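PDB 3DR6: yncA from Salmonella typhimurium, which is a putative GNAT-family acetyltransferase that probably transfers an acetyl group from acetyl-CoA to an as yet unassigned acceptor. Local coordinates for residues M4-A9 with R101-R106; A12-I17 with N41-Y46; T66-F71 with S87-P92; G115-V120 with Q162-E167. One frame throughout, in Å; residues are numbered along the deposited sequence. Where two conformers were deposited one is given.

Contacts 3 and 4 are buried antiparallel strand pairs of one mixed sheet, whereas contact 1 sits at the surface and contact 2 is partly buried between two helices. Contact 1 lays helix 99-113 over the edge strand 5-8, and its L103 also packs on the strands of contact 3, about 9 Å away between centres. R7 of contact 1 forms a salt bridge with D13 of contact 2, and W45 and I17 of contact 2 rest on Y68 of contact 3. Contacts 1 and 2 rely on side-chain packing, one with a cation-pi pair and one with a sulfur-aromatic approach; contacts 3 and 4 add backbone hydrogen bonds, and contact 4 also reaches the second subunit.

Contact 1. Residues M4-A9 with R101-R106; sequences MTIRFA and RKLLSR
R106 meets F8, the two side chains crossing at about a right angle with guanidinium and ring planes 86° apart. The guanidinium comes in by its edge: NH2 of R106 is 3.1 Å from CE2 of F8 and also close to CZ, so the group sits away from the middle of the ring. R106 CZ is 4.8 Å from the F8 ring centroid, an off-centre cation-pi contact. The R106 chain bends at chi2 (61°), which turns CD out of an extended path, and NE is held by a salt bridge to E110 one helical turn on. Nearer the backbone, I6 and R106 slide past each other in opposite directions, CG2 of I6 lying 4.0 Å from CG of R106. I6 makes most of the strand's contact. Its CD1 presses on the helix backbone, 3.5 Å from K102 O, and reaches K102 CB as well; its CG1 meets CD2 of L103 at 3.9 Å. At the other end, selenomethionine M4 crosses the extended K102 chain obliquely, CE against CD at 4.1 Å. The axes of strand 5-8 and of the 101-106 helix segment make an angle of 40°, their directions roughly alike. Such packing is that of an alpha/beta sheet layer: the N-terminal edge strand of a GNAT fold lies under helix 99-113, whose start overlaps the Q-x-x-G-x-G sequence associated with acetyl-CoA binding in this family.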
loop_
_atom_site.group_PDB
_atom_site.type_symbol
_atom_site.label_atom_id
_atom_site.label_comp_id
_atom_site.label_asym_id
_atom_site.label_seq_id
_atom_site.Cartn_x
_atom_site.Cartn_y
_atom_site.Cartn_z
HETATM N N MSE C 4 -32.998 -7.054 8.507
HETATM C CA MSE C 4 -31.620 -6.467 8.371
HETATM C C MSE C 4 -31.662 -5.149 7.599
HETATM O O MSE C 4 -32.413 -5.011 6.629
HETATM C CB MSE C 4 -30.634 -7.468 7.734
HETATM C CG MSE C 4 -30.232 -7.212 6.263
HETATM SE SE MSE C 4 -28.705 -5.975 6.055
HETATM C CE MSE C 4 -29.301 -5.193 4.380
ATOM N N THR C 5 -30.889 -4.170 8.054
ATOM C CA THR C 5 -30.716 -2.916 7.309
ATOM C C THR C 5 -29.240 -2.564 7.327
ATOM O O THR C 5 -28.489 -3.071 8.172
ATOM C CB THR C 5 -31.478 -1.742 7.951
ATOM O OG1 THR C 5 -31.114 -1.642 9.340
ATOM C CG2 THR C 5 -32.988 -1.923 7.828
ATOM N N ILE C 6 -28.838 -1.703 6.394
ATOM C CA ILE C 6 -27.497 -1.120 6.370
ATOM C C ILE C 6 -27.686 0.384 6.380
ATOM O O ILE C 6 -28.543 0.913 5.674
ATOM C CB ILE C 6 -26.676 -1.555 5.123
ATOM C CG1 ILE C 6 -26.306 -3.040 5.217
ATOM C CG2 ILE C 6 -25.398 -0.702 5.000
ATOM C CD1 ILE C 6 -25.839 -3.649 3.903
ATOM N N ARG C 7 -26.927 1.069 7.220
ATOM C CA ARG C 7 -27.043 2.514 7.322
ATOM C C ARG C 7 -25.662 3.091 7.551
ATOM O O ARG C 7 -24.716 2.350 7.826
ATOM C CB ARG C 7 -27.970 2.889 8.488
ATOM C CG ARG C 7 -27.509 2.334 9.828
ATOM C CD ARG C 7 -28.295 2.988 10.933
ATOM N NE ARG C 7 -28.067 2.354 12.224
ATOM C CZ ARG C 7 -27.020 2.596 13.006
ATOM N NH1 ARG C 7 -26.080 3.448 12.631
ATOM N NH2 ARG C 7 -26.905 1.960 14.167
ATOM N N PHE C 8 -25.537 4.408 7.427
ATOM C CA PHE C 8 -24.330 5.089 7.872
ATOM C C PHE C 8 -24.164 4.961 9.378
ATOM O O PHE C 8 -25.144 5.038 10.130
ATOM C CB PHE C 8 -24.357 6.568 7.465
ATOM C CG PHE C 8 -24.173 6.776 5.998
ATOM C CD1 PHE C 8 -22.928 6.570 5.409
ATOM C CD2 PHE C 8 -25.242 7.153 5.195
ATOM C CE1 PHE C 8 -22.744 6.748 4.053
ATOM C CE2 PHE C 8 -25.064 7.329 3.825
ATOM C CZ PHE C 8 -23.817 7.122 3.256
ATOM N N ALA C 9 -22.920 4.754 9.806
ATOM C CA ALA C 9 -22.608 4.662 11.229
ATOM C C ALA C 9 -22.692 6.035 11.902
ATOM O O ALA C 9 -22.543 7.082 11.228
ATOM C CB ALA C 9 -21.214 4.031 11.437
ATOM N N ARG C 101 -21.336 -9.443 1.778
ATOM C CA ARG C 101 -21.571 -9.063 0.378
ATOM C C ARG C 101 -22.487 -7.841 0.302
ATOM O O ARG C 101 -22.280 -6.934 -0.508
ATOM C CB ARG C 101 -22.177 -10.228 -0.408
ATOM C CG ARG C 101 -22.188 -9.983 -1.927
ATOM C CD ARG C 101 -22.961 -11.046 -2.696
ATOM N NE ARG C 101 -22.783 -10.864 -4.145
ATOM C CZ ARG C 101 -23.361 -9.919 -4.884
ATOM N NH1 ARG C 101 -24.182 -9.012 -4.348
ATOM N NH2 ARG C 101 -23.104 -9.864 -6.186
ATOM N N LYS C 102 -23.520 -7.829 1.140
ATOM C CA LYS C 102 -24.463 -6.703 1.175
ATOM C C LYS C 102 -23.786 -5.390 1.597
ATOM O O LYS C 102 -24.041 -4.336 0.999
ATOM C CB LYS C 102 -25.645 -7.027 2.085
ATOM C CG LYS C 102 -26.569 -8.122 1.490
ATOM C CD LYS C 102 -27.715 -8.483 2.426
ATOM C CE LYS C 102 -28.634 -9.497 1.755
ATOM N NZ LYS C 102 -29.659 -10.068 2.699
ATOM N N LEU C 103 -22.946 -5.465 2.637
ATOM C CA LEU C 103 -22.119 -4.336 3.062
ATOM C C LEU C 103 -21.216 -3.851 1.930
ATOM O O LEU C 103 -21.138 -2.653 1.649
ATOM C CB LEU C 103 -21.254 -4.719 4.278
ATOM C CG LEU C 103 -22.072 -4.665 5.577
ATOM C CD1 LEU C 103 -21.318 -5.354 6.718
ATOM C CD2 LEU C 103 -22.422 -3.189 5.908
ATOM N N LEU C 104 -20.540 -4.795 1.293
ATOM C CA LEU C 104 -19.594 -4.457 0.230
ATOM C C LEU C 104 -20.305 -3.800 -0.964
ATOM O O LEU C 104 -19.795 -2.833 -1.526
ATOM C CB LEU C 104 -18.746 -5.671 -0.184
ATOM C CG LEU C 104 -17.677 -5.382 -1.248
ATOM C CD1 LEU C 104 -16.773 -4.187 -0.880
ATOM C CD2 LEU C 104 -16.831 -6.648 -1.502
ATOM N N SER C 105 -21.486 -4.315 -1.313
ATOM C CA SER C 105 -22.275 -3.745 -2.415
ATOM C C SER C 105 -22.614 -2.282 -2.131
ATOM O O SER C 105 -22.381 -1.407 -2.966
ATOM C CB SER C 105 -23.551 -4.560 -2.671
ATOM O OG SER C 105 -24.158 -4.178 -3.893
ATOM N N ARG C 106 -23.127 -2.017 -0.933
ATOM C CA ARG C 106 -23.443 -0.645 -0.519
ATOM C C ARG C 106 -22.186 0.255 -0.545
ATOM O O ARG C 106 -22.230 1.399 -1.040
ATOM C CB ARG C 106 -24.101 -0.630 0.855
ATOM C CG ARG C 106 -24.367 0.777 1.426
ATOM C CD ARG C 106 -25.322 1.632 0.556
ATOM N NE ARG C 106 -25.367 3.012 1.051
ATOM C CZ ARG C 106 -26.102 3.421 2.095
ATOM N NH1 ARG C 106 -26.877 2.572 2.771
ATOM N NH2 ARG C 106 -26.062 4.693 2.471
#

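Contact 2. Residues A12-I17 with N41-Y46; sequences ADCAAI and NRLAWY
C14 points its sulfur into the groove between L43 and Y46. With SG anti to the carbonyl carbon (chi1 -73°), the sulfur of C14 comes within 3.7 Å of CD2 of L43 and 3.8 Å of CB of Y46, and it is 4.6 Å from the centroid of the Y46 ring, 36° off the ring normal: an oblique sulfur-aromatic contact. One turn along, I17 offers its CG2 branch to CZ3 of W45 at 4.2 Å, the two side chains crossing at about a right angle.

Behind W45, the R42 guanidinium lies against the indole. NH1 of R42 lies 3.5 Å above the plane of the W45 ring, toward its rim, while W45 CB sits over the centre of the R42 guanidinium. That flat group is held by N41, whose OD1 takes both NE and NH2 of R42 side-on, within the guanidinium plane. R42 also makes a cation-pi contact with Y21. The Y46 hydroxyl probably hydrogen-bonds to A9 O, and D13 forms a salt bridge with R7, so helix 39-52 and the start of helix 14-27 are tied to strand 5-8 and the loop after it. Pairing of helices 14-27 and 39-52 beside the sheet is a feature of the GNAT fold, where the first two helices commonly border the acceptor-substrate side.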
loop_
_atom_site.group_PDB
_atom_site.type_symbol
_atom_site.label_atom_id
_atom_site.label_comp_id
_atom_site.label_asym_id
_atom_site.label_seq_id
_atom_site.Cartn_x
_atom_site.Cartn_y
_atom_site.Cartn_z
ATOM N N ALA C 12 -22.352 6.726 18.145
ATOM C CA ALA C 12 -22.880 5.732 19.089
ATOM C C ALA C 12 -22.627 4.264 18.689
ATOM O O ALA C 12 -22.775 3.359 19.518
ATOM C CB ALA C 12 -24.367 5.971 19.343
ATOM N N ASP C 13 -22.242 4.045 17.431
ATOM C CA ASP C 13 -21.935 2.704 16.897
ATOM C C ASP C 13 -20.491 2.275 17.114
ATOM O O ASP C 13 -20.129 1.123 16.819
ATOM C CB ASP C 13 -22.200 2.658 15.391
ATOM C CG ASP C 13 -23.645 2.889 15.047
ATOM O OD1 ASP C 13 -24.509 2.358 15.776
ATOM O OD2 ASP C 13 -23.913 3.608 14.057
ATOM N N CYS C 14 -19.677 3.198 17.620
ATOM C CA CYS C 14 -18.234 2.976 17.698
ATOM C C CYS C 14 -17.820 1.936 18.740
ATOM O O CYS C 14 -16.810 1.258 18.544
ATOM C CB CYS C 14 -17.461 4.298 17.834
ATOM S SG CYS C 14 -17.422 5.255 16.297
ATOM N N ALA C 15 -18.576 1.799 19.835
ATOM C CA ALA C 15 -18.309 0.709 20.760
ATOM C C ALA C 15 -18.519 -0.661 20.098
ATOM O O ALA C 15 -17.700 -1.560 20.284
ATOM C CB ALA C 15 -19.133 0.840 22.058
ATOM N N ALA C 16 -19.601 -0.815 19.330
ATOM C CA ALA C 16 -19.861 -2.084 18.622
ATOM C C ALA C 16 -18.800 -2.364 17.532
ATOM O O ALA C 16 -18.372 -3.510 17.336
ATOM C CB ALA C 16 -21.247 -2.068 18.003
ATOM N N ILE C 17 -18.424 -1.312 16.805
ATOM C CA ILE C 17 -17.371 -1.393 15.766
ATOM C C ILE C 17 -16.064 -1.872 16.390
ATOM O O ILE C 17 -15.395 -2.774 15.848
ATOM C CB ILE C 17 -17.193 -0.008 15.021
ATOM C CG1 ILE C 17 -18.418 0.293 14.136
ATOM C CG2 ILE C 17 -15.910 0.032 14.187
ATOM C CD1 ILE C 17 -18.412 1.711 13.517
ATOM N N ASN C 41 -10.292 5.153 20.331
ATOM C CA ASN C 41 -9.481 4.976 19.140
ATOM C C ASN C 41 -10.345 4.843 17.891
ATOM O O ASN C 41 -10.045 5.459 16.857
ATOM C CB ASN C 41 -8.525 3.782 19.301
ATOM C CG ASN C 41 -7.724 3.493 18.036
ATOM O OD1 ASN C 41 -8.274 3.047 17.025
ATOM N ND2 ASN C 41 -6.409 3.727 18.095
ATOM N N ARG C 42 -11.429 4.072 17.985
ATOM C CA ARG C 42 -12.336 3.913 16.831
ATOM C C ARG C 42 -13.199 5.144 16.572
ATOM O O ARG C 42 -13.590 5.399 15.438
ATOM C CB ARG C 42 -13.183 2.640 16.927
ATOM C CG ARG C 42 -12.384 1.336 16.837
ATOM C CD ARG C 42 -11.701 1.148 15.472
ATOM N NE ARG C 42 -10.349 1.719 15.415
ATOM C CZ ARG C 42 -9.583 1.715 14.325
ATOM N NH1 ARG C 42 -10.032 1.175 13.191
ATOM N NH2 ARG C 42 -8.368 2.243 14.365
ATOM N N LEU C 43 -13.479 5.909 17.622
ATOM C CA LEU C 43 -14.096 7.228 17.466
ATOM C C LEU C 43 -13.170 8.143 16.671
ATOM O O LEU C 43 -13.611 8.790 15.723
ATOM C CB LEU C 43 -14.435 7.858 18.823
ATOM C CG LEU C 43 -15.851 7.619 19.354
ATOM C CD1 LEU C 43 -15.996 8.236 20.746
ATOM C CD2 LEU C 43 -16.896 8.194 18.410
ATOM N N ALA C 44 -11.889 8.158 17.055
ATOM C CA ALA C 44 -10.857 8.927 16.359
ATOM C C ALA C 44 -10.806 8.528 14.883
ATOM O O ALA C 44 -10.877 9.385 14.004
ATOM C CB ALA C 44 -9.490 8.729 17.027
ATOM N N TRP C 45 -10.708 7.222 14.637
ATOM C CA TRP C 45 -10.721 6.659 13.284
ATOM C C TRP C 45 -11.976 7.044 12.503
ATOM O O TRP C 45 -11.887 7.409 11.326
ATOM C CB TRP C 45 -10.572 5.131 13.351
ATOM C CG TRP C 45 -10.855 4.382 12.055
ATOM C CD1 TRP C 45 -9.978 4.148 11.032
ATOM C CD2 TRP C 45 -12.089 3.752 11.676
ATOM N NE1 TRP C 45 -10.592 3.422 10.037
ATOM C CE2 TRP C 45 -11.884 3.159 10.405
ATOM C CE3 TRP C 45 -13.350 3.629 12.286
ATOM C CZ2 TRP C 45 -12.898 2.459 9.721
ATOM C CZ3 TRP C 45 -14.364 2.923 11.604
ATOM C CH2 TRP C 45 -14.122 2.350 10.336
ATOM N N TYR C 46 -13.132 6.956 13.163
ATOM C CA TYR C 46 -14.420 7.318 12.574
ATOM C C TYR C 46 -14.444 8.788 12.145
ATOM O O TYR C 46 -14.840 9.107 11.019
ATOM C CB TYR C 46 -15.567 7.023 13.554
ATOM C CG TYR C 46 -16.891 7.638 13.159
ATOM C CD1 TYR C 46 -17.747 6.997 12.253
ATOM C CD2 TYR C 46 -17.289 8.867 13.689
ATOM C CE1 TYR C 46 -18.954 7.570 11.888
ATOM C CE2 TYR C 46 -18.488 9.445 13.330
ATOM C CZ TYR C 46 -19.313 8.799 12.427
ATOM O OH TYR C 46 -20.509 9.385 12.088
#

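Contact 3. Residues T66-F71 with S87-P92; sequences TGYASF and SVYVHP. With EDO (1,2-ethanediol), chain I.
Y89 turns the edge of its ring toward the face of Y68 in an offset edge-to-face pair, with planes 62° apart and centroids separated by 5.6 Å. The side chains run side by side in the same direction, and CD2 of Y89 does the touching, 3.2 Å from OH of Y68 and close to its CZ. A water also lies at the edge of the Y89 ring, in its plane; it is hydrogen-bonded to S87 OG (2.9 Å) and weakly to Y68 OH.

The backbones are antiparallel, forming the beta hairpin of strands 64-73 and 83-90 in the GNAT sheet. Y68 and Y89 form a hydrogen-bonded pair, each N donating to the other's O at 2.9 Å, and S70 and S87 likewise exchange two bonds, at 2.8 Å. A69-V88, between them, and G67-V90, beyond Y68-Y89, are the non-hydrogen-bonded pairs; CB of A69 packs on CG2 of V88 at 3.7 Å. The register runs on past the strand end, where H91 N donates to T66 O at 2.9 Å. Beyond it, P92 O accepts from an ethanediol probably left by the crystallisation liquor.

The two sheet faces meet different helices. On the side of Y68 and Y89, helix 14-27 brings I17 and Y21 to Y68 and I20 to Y89. On the side of A69, helix 99-113 lays L103 on A69 and L107 on F71. In the plane of the sheet, strand 56-61 flanks 64-73 along the edge away from 83-90.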
loop_
_atom_site.group_PDB
_atom_site.type_symbol
_atom_site.label_atom_id
_atom_site.label_comp_id
_atom_site.label_asym_id
_atom_site.label_seq_id
_atom_site.Cartn_x
_atom_site.Cartn_y
_atom_site.Cartn_z
ATOM N N THR C 66 -24.341 -5.811 13.477
ATOM C CA THR C 66 -23.897 -7.163 13.093
ATOM C C THR C 66 -22.643 -7.162 12.206
ATOM O O THR C 66 -22.054 -8.225 11.908
ATOM C CB THR C 66 -25.025 -7.898 12.346
ATOM O OG1 THR C 66 -25.460 -7.071 11.266
ATOM C CG2 THR C 66 -26.217 -8.188 13.272
ATOM N N GLY C 67 -22.243 -5.971 11.759
ATOM C CA GLY C 67 -21.091 -5.826 10.871
ATOM C C GLY C 67 -20.840 -4.371 10.546
ATOM O O GLY C 67 -21.685 -3.511 10.797
ATOM N N TYR C 68 -19.674 -4.088 9.976
ATOM C CA TYR C 68 -19.400 -2.747 9.512
ATOM C C TYR C 68 -18.468 -2.765 8.302
ATOM O O TYR C 68 -17.775 -3.770 8.035
ATOM C CB TYR C 68 -18.842 -1.859 10.641
ATOM C CG TYR C 68 -17.358 -2.019 10.956
ATOM C CD1 TYR C 68 -16.915 -2.976 11.881
ATOM C CD2 TYR C 68 -16.402 -1.189 10.354
ATOM C CE1 TYR C 68 -15.573 -3.111 12.185
ATOM C CE2 TYR C 68 -15.043 -1.321 10.655
ATOM C CZ TYR C 68 -14.640 -2.280 11.566
ATOM O OH TYR C 68 -13.295 -2.407 11.873
ATOM N N ALA C 69 -18.468 -1.654 7.573
ATOM C CA ALA C 69 -17.657 -1.530 6.355
ATOM C C ALA C 69 -17.196 -0.088 6.184
ATOM O O ALA C 69 -17.901 0.863 6.560
ATOM C CB ALA C 69 -18.442 -1.987 5.137
ATOM N N SER C 70 -16.004 0.067 5.626
ATOM C CA SER C 70 -15.485 1.402 5.299
ATOM C C SER C 70 -14.491 1.259 4.153
ATOM O O SER C 70 -14.155 0.137 3.761
ATOM C CB SER C 70 -14.793 2.023 6.527
ATOM O OG SER C 70 -14.524 3.406 6.306
ATOM N N PHE C 71 -14.042 2.383 3.606
ATOM C CA PHE C 71 -12.833 2.354 2.789
ATOM C C PHE C 71 -11.948 3.528 3.129
ATOM O O PHE C 71 -12.417 4.563 3.677
ATOM C CB PHE C 71 -13.138 2.253 1.281
ATOM C CG PHE C 71 -13.899 3.426 0.703
ATOM C CD1 PHE C 71 -13.281 4.675 0.560
ATOM C CD2 PHE C 71 -15.216 3.256 0.248
ATOM C CE1 PHE C 71 -13.973 5.766 -0.010
ATOM C CE2 PHE C 71 -15.926 4.342 -0.333
ATOM C CZ PHE C 71 -15.296 5.599 -0.451
ATOM N N SER C 87 -12.599 -2.189 3.886
ATOM C CA SER C 87 -12.536 -3.101 5.001
ATOM C C SER C 87 -13.982 -3.417 5.365
ATOM O O SER C 87 -14.799 -2.505 5.569
ATOM C CB SER C 87 -11.707 -2.511 6.159
ATOM O OG SER C 87 -12.350 -1.369 6.748
ATOM N N VAL C 88 -14.306 -4.706 5.340
ATOM C CA VAL C 88 -15.644 -5.186 5.689
ATOM C C VAL C 88 -15.473 -6.277 6.742
ATOM O O VAL C 88 -14.809 -7.301 6.485
ATOM C CB VAL C 88 -16.373 -5.758 4.443
ATOM C CG1 VAL C 88 -17.693 -6.375 4.830
ATOM C CG2 VAL C 88 -16.582 -4.677 3.393
ATOM N N TYR C 89 -16.043 -6.062 7.924
ATOM C CA TYR C 89 -15.912 -7.038 9.006
ATOM C C TYR C 89 -17.285 -7.373 9.561
ATOM O O TYR C 89 -18.056 -6.488 9.927
ATOM C CB TYR C 89 -14.978 -6.515 10.114
ATOM C CG TYR C 89 -13.587 -6.143 9.615
ATOM C CD1 TYR C 89 -12.761 -7.102 9.024
ATOM C CD2 TYR C 89 -13.110 -4.837 9.728
ATOM C CE1 TYR C 89 -11.476 -6.763 8.534
ATOM C CE2 TYR C 89 -11.832 -4.497 9.259
ATOM C CZ TYR C 89 -11.033 -5.471 8.667
ATOM O OH TYR C 89 -9.775 -5.152 8.188
ATOM N N VAL C 90 -17.587 -8.662 9.603
ATOM C CA VAL C 90 -18.840 -9.146 10.154
ATOM C C VAL C 90 -18.599 -9.721 11.571
ATOM O O VAL C 90 -17.581 -10.368 11.838
ATOM C CB VAL C 90 -19.486 -10.171 9.184
ATOM C CG1 VAL C 90 -20.737 -10.805 9.776
ATOM C CG2 VAL C 90 -19.807 -9.473 7.830
ATOM N N HIS C 91 -19.535 -9.441 12.475
ATOM C CA HIS C 91 -19.439 -9.885 13.855
ATOM C C HIS C 91 -19.483 -11.423 13.836
ATOM O O HIS C 91 -20.268 -12.001 13.073
ATOM C CB HIS C 91 -20.626 -9.312 14.614
ATOM C CG HIS C 91 -20.603 -9.605 16.081
ATOM N ND1 HIS C 91 -20.779 -10.873 16.589
ATOM C CD2 HIS C 91 -20.437 -8.788 17.147
ATOM C CE1 HIS C 91 -20.725 -10.826 17.911
ATOM N NE2 HIS C 91 -20.528 -9.570 18.275
ATOM N N PRO C 92 -18.669 -12.105 14.679
ATOM C CA PRO C 92 -18.644 -13.565 14.548
ATOM C C PRO C 92 -19.954 -14.292 14.868
ATOM O O PRO C 92 -20.091 -15.469 14.524
ATOM C CB PRO C 92 -17.515 -13.994 15.518
ATOM C CG PRO C 92 -17.508 -12.925 16.534
ATOM C CD PRO C 92 -17.770 -11.645 15.755
HETATM C C1 EDO I . -18.312 -17.437 11.087
HETATM O O1 EDO I . -17.375 -16.909 10.162
HETATM C C2 EDO I . -18.372 -16.428 12.213
HETATM O O2 EDO I . -18.066 -17.098 13.436
HETATM O O HOH W 1 -11.385 -0.840 9.448
#

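Contact 4. Residues G115-V120 with Q162-E167; sequences GKHVMV and QLQLDE
H117 has its imidazole overlapped on one face by Q164, whose CG lies 4.1 Å from the ring centroid in a CH-pi contact offset toward the rim. The pair belongs to the antiparallel join of strands 118-124 and 154-164, in the C-terminal half of the GNAT sheet. The H117 and Q164 side chains lie side by side, pointing the same way, with ring and amide planes 36° apart. At the edge of the ring, ND1 donates to D166 OD2 (3.0 Å, 167°). The acceptor is almost in the ring plane, but the donor meets the carboxylate from above its own plane. Q164 NE2 closes the group by donating to D166 O, and D166 OD1 accepts from H168 N. On the far side NE2 of H117 bonds to Q147 of the second subunit, while W155 of that subunit stacks on the ring, so this corner also serves the dimer interface.

Along the backbone, M119 and L163 exchange two hydrogen bonds, and L165 N donates to H117 O at 2.8 Å just past the strand end. The L165 side chain points toward 115-120: its CD1 reaches K116 O at 3.3 Å and CE of selenomethionine M119 at 4.2 Å, beneath helix 99-113. A water bridges the segments, donating one hydrogen bond to K116 O and the other to D166 OD2, at 2.8 Å from each.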
loop_
_atom_site.group_PDB
_atom_site.type_symbol
_atom_site.label_atom_id
_atom_site.label_comp_id
_atom_site.label_asym_id
_atom_site.label_seq_id
_atom_site.Cartn_x
_atom_site.Cartn_y
_atom_site.Cartn_z
ATOM N N GLY C 115 -16.480 9.599 -6.406
ATOM C CA GLY C 115 -15.731 9.577 -7.673
ATOM C C GLY C 115 -14.566 8.599 -7.757
ATOM O O GLY C 115 -13.716 8.719 -8.635
ATOM N N LYS C 116 -14.516 7.615 -6.857
ATOM C CA LYS C 116 -13.376 6.697 -6.848
ATOM C C LYS C 116 -13.395 5.818 -8.102
ATOM O O LYS C 116 -14.456 5.422 -8.577
ATOM C CB LYS C 116 -13.328 5.835 -5.585
ATOM C CG LYS C 116 -13.108 6.621 -4.254
ATOM C CD LYS C 116 -11.996 7.655 -4.383
ATOM C CE LYS C 116 -11.783 8.414 -3.061
ATOM N NZ LYS C 116 -10.705 9.436 -3.277
ATOM N N HIS C 117 -12.210 5.536 -8.644
ATOM C CA HIS C 117 -12.092 4.838 -9.944
ATOM C C HIS C 117 -11.856 3.329 -9.824
ATOM O O HIS C 117 -12.280 2.551 -10.705
ATOM C CB HIS C 117 -10.991 5.500 -10.800
ATOM C CG HIS C 117 -10.873 4.954 -12.193
ATOM N ND1 HIS C 117 -11.892 5.024 -13.115
ATOM C CD2 HIS C 117 -9.834 4.351 -12.829
ATOM C CE1 HIS C 117 -11.497 4.487 -14.252
ATOM N NE2 HIS C 117 -10.249 4.085 -14.116
ATOM N N VAL C 118 -11.184 2.908 -8.744
ATOM C CA VAL C 118 -10.928 1.466 -8.517
ATOM C C VAL C 118 -11.116 1.183 -7.021
ATOM O O VAL C 118 -10.649 1.998 -6.217
ATOM C CB VAL C 118 -9.456 1.055 -8.916
ATOM C CG1 VAL C 118 -9.205 -0.427 -8.586
ATOM C CG2 VAL C 118 -9.188 1.339 -10.410
HETATM N N MSE C 119 -11.779 0.072 -6.649
HETATM C CA MSE C 119 -11.748 -0.415 -5.227
HETATM C C MSE C 119 -10.902 -1.672 -5.209
HETATM O O MSE C 119 -11.051 -2.565 -6.044
HETATM C CB MSE C 119 -13.123 -0.688 -4.528
HETATM C CG MSE C 119 -13.156 -0.805 -2.794
HETATM SE SE MSE C 119 -14.953 -1.403 -2.619
HETATM C CE MSE C 119 -15.763 -0.295 -4.155
ATOM N N VAL C 120 -10.004 -1.701 -4.251
ATOM C CA VAL C 120 -9.108 -2.822 -4.059
ATOM C C VAL C 120 -9.521 -3.585 -2.801
ATOM O O VAL C 120 -9.843 -2.962 -1.778
ATOM C CB VAL C 120 -7.674 -2.301 -3.882
ATOM C CG1 VAL C 120 -6.702 -3.469 -3.544
ATOM C CG2 VAL C 120 -7.207 -1.603 -5.136
ATOM N N GLN C 162 -9.532 -6.394 -7.548
ATOM C CA GLN C 162 -9.967 -5.033 -7.809
ATOM C C GLN C 162 -11.201 -4.955 -8.699
ATOM O O GLN C 162 -11.491 -5.870 -9.440
ATOM C CB GLN C 162 -8.847 -4.190 -8.400
ATOM C CG GLN C 162 -8.418 -4.584 -9.834
ATOM C CD GLN C 162 -7.226 -3.760 -10.295
ATOM O OE1 GLN C 162 -6.063 -4.041 -9.905
ATOM N NE2 GLN C 162 -7.495 -2.739 -11.114
ATOM N N LEU C 163 -11.895 -3.830 -8.595
ATOM C CA LEU C 163 -13.088 -3.550 -9.388
ATOM C C LEU C 163 -12.977 -2.132 -9.898
ATOM O O LEU C 163 -12.876 -1.182 -9.102
ATOM C CB LEU C 163 -14.370 -3.697 -8.541
ATOM C CG LEU C 163 -15.683 -3.229 -9.199
ATOM C CD1 LEU C 163 -16.037 -4.145 -10.404
ATOM C CD2 LEU C 163 -16.807 -3.247 -8.170
ATOM N N GLN C 164 -12.977 -1.980 -11.215
ATOM C CA GLN C 164 -13.002 -0.637 -11.821
ATOM C C GLN C 164 -14.440 -0.135 -11.785
ATOM O O GLN C 164 -15.378 -0.844 -12.165
ATOM C CB GLN C 164 -12.439 -0.675 -13.251
ATOM C CG GLN C 164 -12.162 0.714 -13.790
ATOM C CD GLN C 164 -11.426 0.718 -15.113
ATOM O OE1 GLN C 164 -10.349 0.122 -15.233
ATOM N NE2 GLN C 164 -11.982 1.414 -16.100
ATOM N N LEU C 165 -14.610 1.096 -11.307
ATOM C CA LEU C 165 -15.933 1.644 -10.993
ATOM C C LEU C 165 -16.593 2.484 -12.108
ATOM O O LEU C 165 -17.792 2.758 -12.054
ATOM C CB LEU C 165 -15.836 2.451 -9.685
ATOM C CG LEU C 165 -15.365 1.626 -8.469
ATOM C CD1 LEU C 165 -15.258 2.485 -7.196
ATOM C CD2 LEU C 165 -16.326 0.449 -8.236
ATOM N N ASP C 166 -15.810 2.864 -13.123
ATOM C CA ASP C 166 -16.319 3.669 -14.247
ATOM C C ASP C 166 -15.322 3.580 -15.391
ATOM O O ASP C 166 -14.185 3.159 -15.189
ATOM C CB ASP C 166 -16.470 5.136 -13.819
ATOM C CG ASP C 166 -15.109 5.807 -13.550
ATOM O OD1 ASP C 166 -14.493 6.324 -14.511
ATOM O OD2 ASP C 166 -14.671 5.848 -12.373
ATOM N N GLU C 167 -15.744 3.986 -16.577
ATOM C CA GLU C 167 -14.860 3.986 -17.733
ATOM C C GLU C 167 -14.610 5.393 -18.265
ATOM O O GLU C 167 -14.264 5.567 -19.433
ATOM C CB GLU C 167 -15.403 3.044 -18.817
ATOM C CG GLU C 167 -15.317 1.610 -18.327
ATOM C CD GLU C 167 -15.877 0.610 -19.295
ATOM O OE1 GLU C 167 -17.031 0.791 -19.739
ATOM O OE2 GLU C 167 -15.161 -0.378 -19.583
HETATM O O HOH W 2 -16.565 6.127 -10.335
#